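Local coordinates for protein tail assembly chaperone (Enterobacteria phage HK97, PDB 2OB9) that probably acts as a chaperone during assembly of the phage tail, at residues K32-W46 and A71-K85. Residues are numbered along the deposited sequence; the frame is centred on the assembly and turned at random.
Sequences KVVLREPSGEAWLRW and ADVVLFIDVLCDTDK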
# COMPACT_ATOMS: atom_id res chain seq x y z
N LYS A 32 37.78 1.64 31.49
CA LYS A 32 36.83 0.59 31.23
C LYS A 32 35.43 1.16 31.37
O LYS A 32 35.18 1.99 32.25
CB LYS A 32 36.97 -0.59 32.20
CG LYS A 32 38.27 -1.35 32.17
CD LYS A 32 38.34 -2.28 33.41
CE LYS A 32 39.08 -1.57 34.59
NZ LYS A 32 38.93 -2.21 35.97
N VAL A 33 34.54 0.72 30.47
CA VAL A 33 33.12 1.03 30.51
C VAL A 33 32.42 -0.31 30.42
O VAL A 33 33.05 -1.34 30.16
CB VAL A 33 32.66 1.95 29.30
CG1 VAL A 33 33.45 3.25 29.30
CG2 VAL A 33 32.72 1.21 27.91
N VAL A 34 31.12 -0.31 30.68
CA VAL A 34 30.28 -1.47 30.50
C VAL A 34 29.31 -1.13 29.38
O VAL A 34 28.67 -0.09 29.37
CB VAL A 34 29.55 -1.85 31.82
CG1 VAL A 34 28.41 -2.83 31.55
CG2 VAL A 34 30.53 -2.44 32.86
N LEU A 35 29.23 -2.01 28.41
CA LEU A 35 28.29 -1.91 27.31
C LEU A 35 27.18 -2.94 27.53
O LEU A 35 27.46 -4.12 27.75
CB LEU A 35 29.00 -2.21 25.96
CG LEU A 35 30.10 -1.24 25.47
CD1 LEU A 35 30.58 -1.60 24.07
CD2 LEU A 35 29.66 0.25 25.53
N ARG A 36 25.94 -2.47 27.46
CA ARG A 36 24.77 -3.32 27.60
C ARG A 36 23.98 -3.25 26.28
O ARG A 36 24.06 -2.27 25.60
CB ARG A 36 23.93 -2.87 28.82
CG ARG A 36 23.07 -1.63 28.60
CD ARG A 36 22.14 -1.59 29.76
NE ARG A 36 21.34 -0.40 30.08
CZ ARG A 36 20.42 0.16 29.30
NH1 ARG A 36 20.28 -0.24 28.03
NH2 ARG A 36 19.68 1.19 29.77
N GLU A 37 23.27 -4.31 25.92
CA GLU A 37 22.30 -4.25 24.83
C GLU A 37 21.25 -3.16 25.16
O GLU A 37 21.05 -2.84 26.31
CB GLU A 37 21.63 -5.60 24.63
CG GLU A 37 20.71 -6.00 25.77
CD GLU A 37 20.10 -7.36 25.53
OE1 GLU A 37 19.47 -7.53 24.47
OE2 GLU A 37 20.24 -8.24 26.41
N PRO A 38 20.62 -2.55 24.13
CA PRO A 38 19.61 -1.54 24.44
C PRO A 38 18.35 -2.11 25.06
O PRO A 38 17.98 -3.27 24.80
CB PRO A 38 19.27 -0.93 23.07
CG PRO A 38 20.44 -1.31 22.21
CD PRO A 38 20.89 -2.63 22.68
N SER A 39 17.72 -1.28 25.87
CA SER A 39 16.49 -1.62 26.49
C SER A 39 15.41 -1.58 25.43
O SER A 39 15.64 -1.07 24.33
CB SER A 39 16.21 -0.67 27.68
OG SER A 39 15.45 0.46 27.29
N GLY A 40 14.25 -2.17 25.71
CA GLY A 40 13.13 -2.04 24.76
C GLY A 40 12.55 -0.64 24.69
O GLY A 40 11.89 -0.29 23.72
N GLU A 41 12.79 0.15 25.74
CA GLU A 41 12.44 1.59 25.82
C GLU A 41 13.38 2.46 24.98
O GLU A 41 13.10 3.64 24.73
CB GLU A 41 12.51 2.05 27.28
CG GLU A 41 11.21 1.84 28.08
CD GLU A 41 11.41 1.20 29.45
OE1 GLU A 41 12.55 0.74 29.77
OE2 GLU A 41 10.41 1.14 30.20
N ALA A 42 14.50 1.88 24.54
CA ALA A 42 15.43 2.59 23.66
C ALA A 42 15.28 2.12 22.22
O ALA A 42 15.25 2.93 21.31
CB ALA A 42 16.84 2.41 24.14
N TRP A 43 15.18 0.82 22.00
CA TRP A 43 14.83 0.34 20.67
C TRP A 43 13.49 0.96 20.26
O TRP A 43 13.23 1.15 19.07
CB TRP A 43 14.68 -1.17 20.63
CG TRP A 43 15.91 -1.91 20.56
CD1 TRP A 43 16.36 -2.82 21.47
CD2 TRP A 43 16.87 -1.86 19.52
NE1 TRP A 43 17.57 -3.33 21.06
CE2 TRP A 43 17.90 -2.75 19.86
CE3 TRP A 43 16.99 -1.12 18.34
CZ2 TRP A 43 19.02 -2.94 19.04
CZ3 TRP A 43 18.10 -1.31 17.54
CH2 TRP A 43 19.08 -2.21 17.88
N LEU A 44 12.64 1.23 21.26
CA LEU A 44 11.43 2.04 21.10
C LEU A 44 11.73 3.30 20.27
O LEU A 44 11.34 3.41 19.10
CB LEU A 44 10.90 2.42 22.48
CG LEU A 44 9.68 3.34 22.65
CD1 LEU A 44 8.43 2.51 22.90
CD2 LEU A 44 9.94 4.32 23.81
N ARG A 45 12.45 4.24 20.87
CA ARG A 45 12.73 5.50 20.21
C ARG A 45 13.49 5.34 18.89
O ARG A 45 13.25 6.08 17.95
CB ARG A 45 13.44 6.46 21.16
CG ARG A 45 13.19 7.91 20.78
CD ARG A 45 13.95 8.88 21.64
NE ARG A 45 13.64 10.25 21.24
CZ ARG A 45 14.09 11.34 21.85
NH1 ARG A 45 14.89 11.25 22.90
NH2 ARG A 45 13.72 12.54 21.39
N TRP A 46 14.40 4.37 18.82
CA TRP A 46 15.21 4.19 17.62
C TRP A 46 14.42 4.05 16.32
O TRP A 46 14.80 4.63 15.31
CB TRP A 46 16.17 3.03 17.76
CG TRP A 46 17.39 3.14 16.90
CD1 TRP A 46 18.28 4.14 16.91
CD2 TRP A 46 17.86 2.19 15.92
NE1 TRP A 46 19.29 3.91 16.00
CE2 TRP A 46 19.06 2.71 15.39
CE3 TRP A 46 17.39 0.95 15.46
CZ2 TRP A 46 19.81 2.03 14.41
CZ3 TRP A 46 18.14 0.27 14.48
CH2 TRP A 46 19.33 0.82 13.97
N ALA A 71 19.16 9.16 15.85
CA ALA A 71 18.75 7.84 16.32
C ALA A 71 19.93 7.09 16.92
O ALA A 71 19.77 6.44 17.97
CB ALA A 71 18.17 7.05 15.18
N ASP A 72 21.11 7.18 16.28
CA ASP A 72 22.30 6.52 16.80
C ASP A 72 22.63 7.09 18.19
O ASP A 72 22.89 6.34 19.14
CB ASP A 72 23.51 6.63 15.86
CG ASP A 72 23.42 5.71 14.65
OD1 ASP A 72 22.42 4.97 14.52
OD2 ASP A 72 24.34 5.75 13.80
N VAL A 73 22.62 8.41 18.34
CA VAL A 73 22.99 8.92 19.67
C VAL A 73 22.06 8.44 20.81
O VAL A 73 22.53 8.24 21.90
CB VAL A 73 23.40 10.45 19.75
CG1 VAL A 73 23.77 11.05 18.41
CG2 VAL A 73 22.44 11.28 20.57
N VAL A 74 20.77 8.22 20.50
CA VAL A 74 19.73 7.74 21.42
C VAL A 74 19.98 6.33 21.88
O VAL A 74 19.81 6.01 23.07
CB VAL A 74 18.31 7.83 20.75
CG1 VAL A 74 17.30 6.74 21.28
CG2 VAL A 74 17.76 9.21 20.91
N LEU A 75 20.35 5.46 20.95
CA LEU A 75 20.79 4.15 21.31
C LEU A 75 22.08 4.24 22.12
O LEU A 75 22.27 3.49 23.08
CB LEU A 75 20.99 3.24 20.07
CG LEU A 75 19.85 2.41 19.53
CD1 LEU A 75 20.33 1.46 18.42
CD2 LEU A 75 19.18 1.65 20.66
N PHE A 76 22.99 5.12 21.72
CA PHE A 76 24.31 5.22 22.42
C PHE A 76 24.20 5.54 23.90
O PHE A 76 24.88 4.94 24.77
CB PHE A 76 25.22 6.25 21.74
CG PHE A 76 26.51 6.50 22.50
CD1 PHE A 76 27.56 5.58 22.46
CD2 PHE A 76 26.67 7.66 23.28
CE1 PHE A 76 28.75 5.81 23.17
CE2 PHE A 76 27.87 7.88 24.01
CZ PHE A 76 28.90 6.97 23.92
N ILE A 77 23.39 6.54 24.18
CA ILE A 77 23.15 7.00 25.50
C ILE A 77 22.60 5.86 26.36
O ILE A 77 22.86 5.80 27.55
CB ILE A 77 22.21 8.17 25.43
CG1 ILE A 77 23.00 9.44 25.10
CG2 ILE A 77 21.37 8.31 26.68
CD1 ILE A 77 22.10 10.51 24.47
N ASP A 78 21.88 4.95 25.74
CA ASP A 78 21.26 3.88 26.44
C ASP A 78 22.19 2.70 26.66
O ASP A 78 22.11 2.00 27.67
CB ASP A 78 20.03 3.43 25.66
CG ASP A 78 19.17 2.47 26.46
OD1 ASP A 78 18.58 2.90 27.49
OD2 ASP A 78 19.10 1.29 26.04
N VAL A 79 23.09 2.45 25.72
CA VAL A 79 23.99 1.31 25.88
C VAL A 79 25.17 1.54 26.80
O VAL A 79 25.73 0.58 27.30
CB VAL A 79 24.46 0.73 24.51
CG1 VAL A 79 23.26 0.43 23.63
CG2 VAL A 79 25.47 1.66 23.81
N LEU A 80 25.57 2.79 27.02
CA LEU A 80 26.86 3.11 27.66
C LEU A 80 26.74 3.29 29.15
O LEU A 80 26.04 4.20 29.61
CB LEU A 80 27.51 4.38 27.05
CG LEU A 80 28.92 4.71 27.57
CD1 LEU A 80 29.93 3.71 26.98
CD2 LEU A 80 29.35 6.17 27.26
N CYS A 81 27.48 2.46 29.89
CA CYS A 81 27.41 2.41 31.34
C CYS A 81 28.81 2.50 31.93
O CYS A 81 29.79 2.19 31.26
CB CYS A 81 26.71 1.11 31.79
SG CYS A 81 24.95 0.96 31.33
N ASP A 82 28.89 2.94 33.18
CA ASP A 82 30.14 2.88 33.93
C ASP A 82 30.34 1.46 34.52
O ASP A 82 29.48 0.61 34.37
CB ASP A 82 30.20 3.99 34.99
CG ASP A 82 29.20 3.80 36.15
OD1 ASP A 82 28.71 2.70 36.38
OD2 ASP A 82 28.92 4.78 36.85
N THR A 83 31.45 1.22 35.20
CA THR A 83 31.75 -0.13 35.72
C THR A 83 30.86 -0.57 36.90
O THR A 83 30.74 -1.76 37.18
CB THR A 83 33.26 -0.30 36.06
OG1 THR A 83 33.66 0.71 36.99
CG2 THR A 83 34.11 -0.20 34.77
N ASP A 84 30.22 0.40 37.57
CA ASP A 84 29.20 0.09 38.57
C ASP A 84 27.84 -0.11 37.92
O ASP A 84 26.81 -0.06 38.59
CB ASP A 84 29.13 1.19 39.63
CG ASP A 84 30.47 1.44 40.31
OD1 ASP A 84 31.09 0.47 40.79
OD2 ASP A 84 30.91 2.60 40.36
N LYS A 85 27.85 -0.31 36.60
CA LYS A 85 26.66 -0.68 35.82
C LYS A 85 25.57 0.39 35.88
O LYS A 85 24.37 0.12 35.75
CB LYS A 85 26.18 -2.12 36.14
CG LYS A 85 27.36 -3.13 36.10
CD LYS A 85 26.92 -4.57 35.99
CE LYS A 85 28.06 -5.58 36.37
NZ LYS A 85 29.53 -5.08 36.21
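Arg36 and Asp78 form the polar centre of this contact. Arg36 meets the carboxylate end-on, its NH1 2.8 Å from Asp78 OD2 and its NH2 bonding OD1, but the two planes stand 78° apart, so both oxygens are approached from above the carboxylate plane. A chi1 of 78° starts the Arg36 chain between its backbone N and carbonyl carbon, and the extended remainder carries the guanidinium over the Asp78 carbonyl. NH1 also donates to Glu37 O, which helps fix the group's rotation. Asp78 OD2 takes a second bond, nearly along its C-O axis, from Ser39 N at 2.9 Å. Phe18 adds a cation-pi partner to Arg36.

Backbone bonds continue the join. Val34 and Cys81 form an antiparallel hydrogen-bonded pair, and Arg36 N donates to Val79 O (3.1 Å) where the helix gives way to the short strand 80-81. This strand flanks 31-36, whose other neighbour is 20-25.

Apolar packing takes over where helices 40-46 and 71-79 run antiparallel, their axes 9.0 Å apart. Leu75 is the wedge: CD1 lies 3.4 Å from the centroid of the Trp46 five-membered ring, almost on its normal, as a CH-pi contact, while CD2 reaches Pro38 CB at 3.5 Å. With CG anti to its backbone N (chi1 -155°), Trp46 swings its ring across Leu75 and brings its edge to Ala71 and Asp72. Asp72 OD2 is bonded to Ala119 N of a second subunit. Pro38 CG also touches Val79 CG1, and Leu35 CD2 meets Leu80 CD1 at 3.8 Å on the sheet face that both side chains share.

With three donors on its carboxylate, Asp78 probably stays ionised, tying the strand end and the start of the next helix to one helical turn.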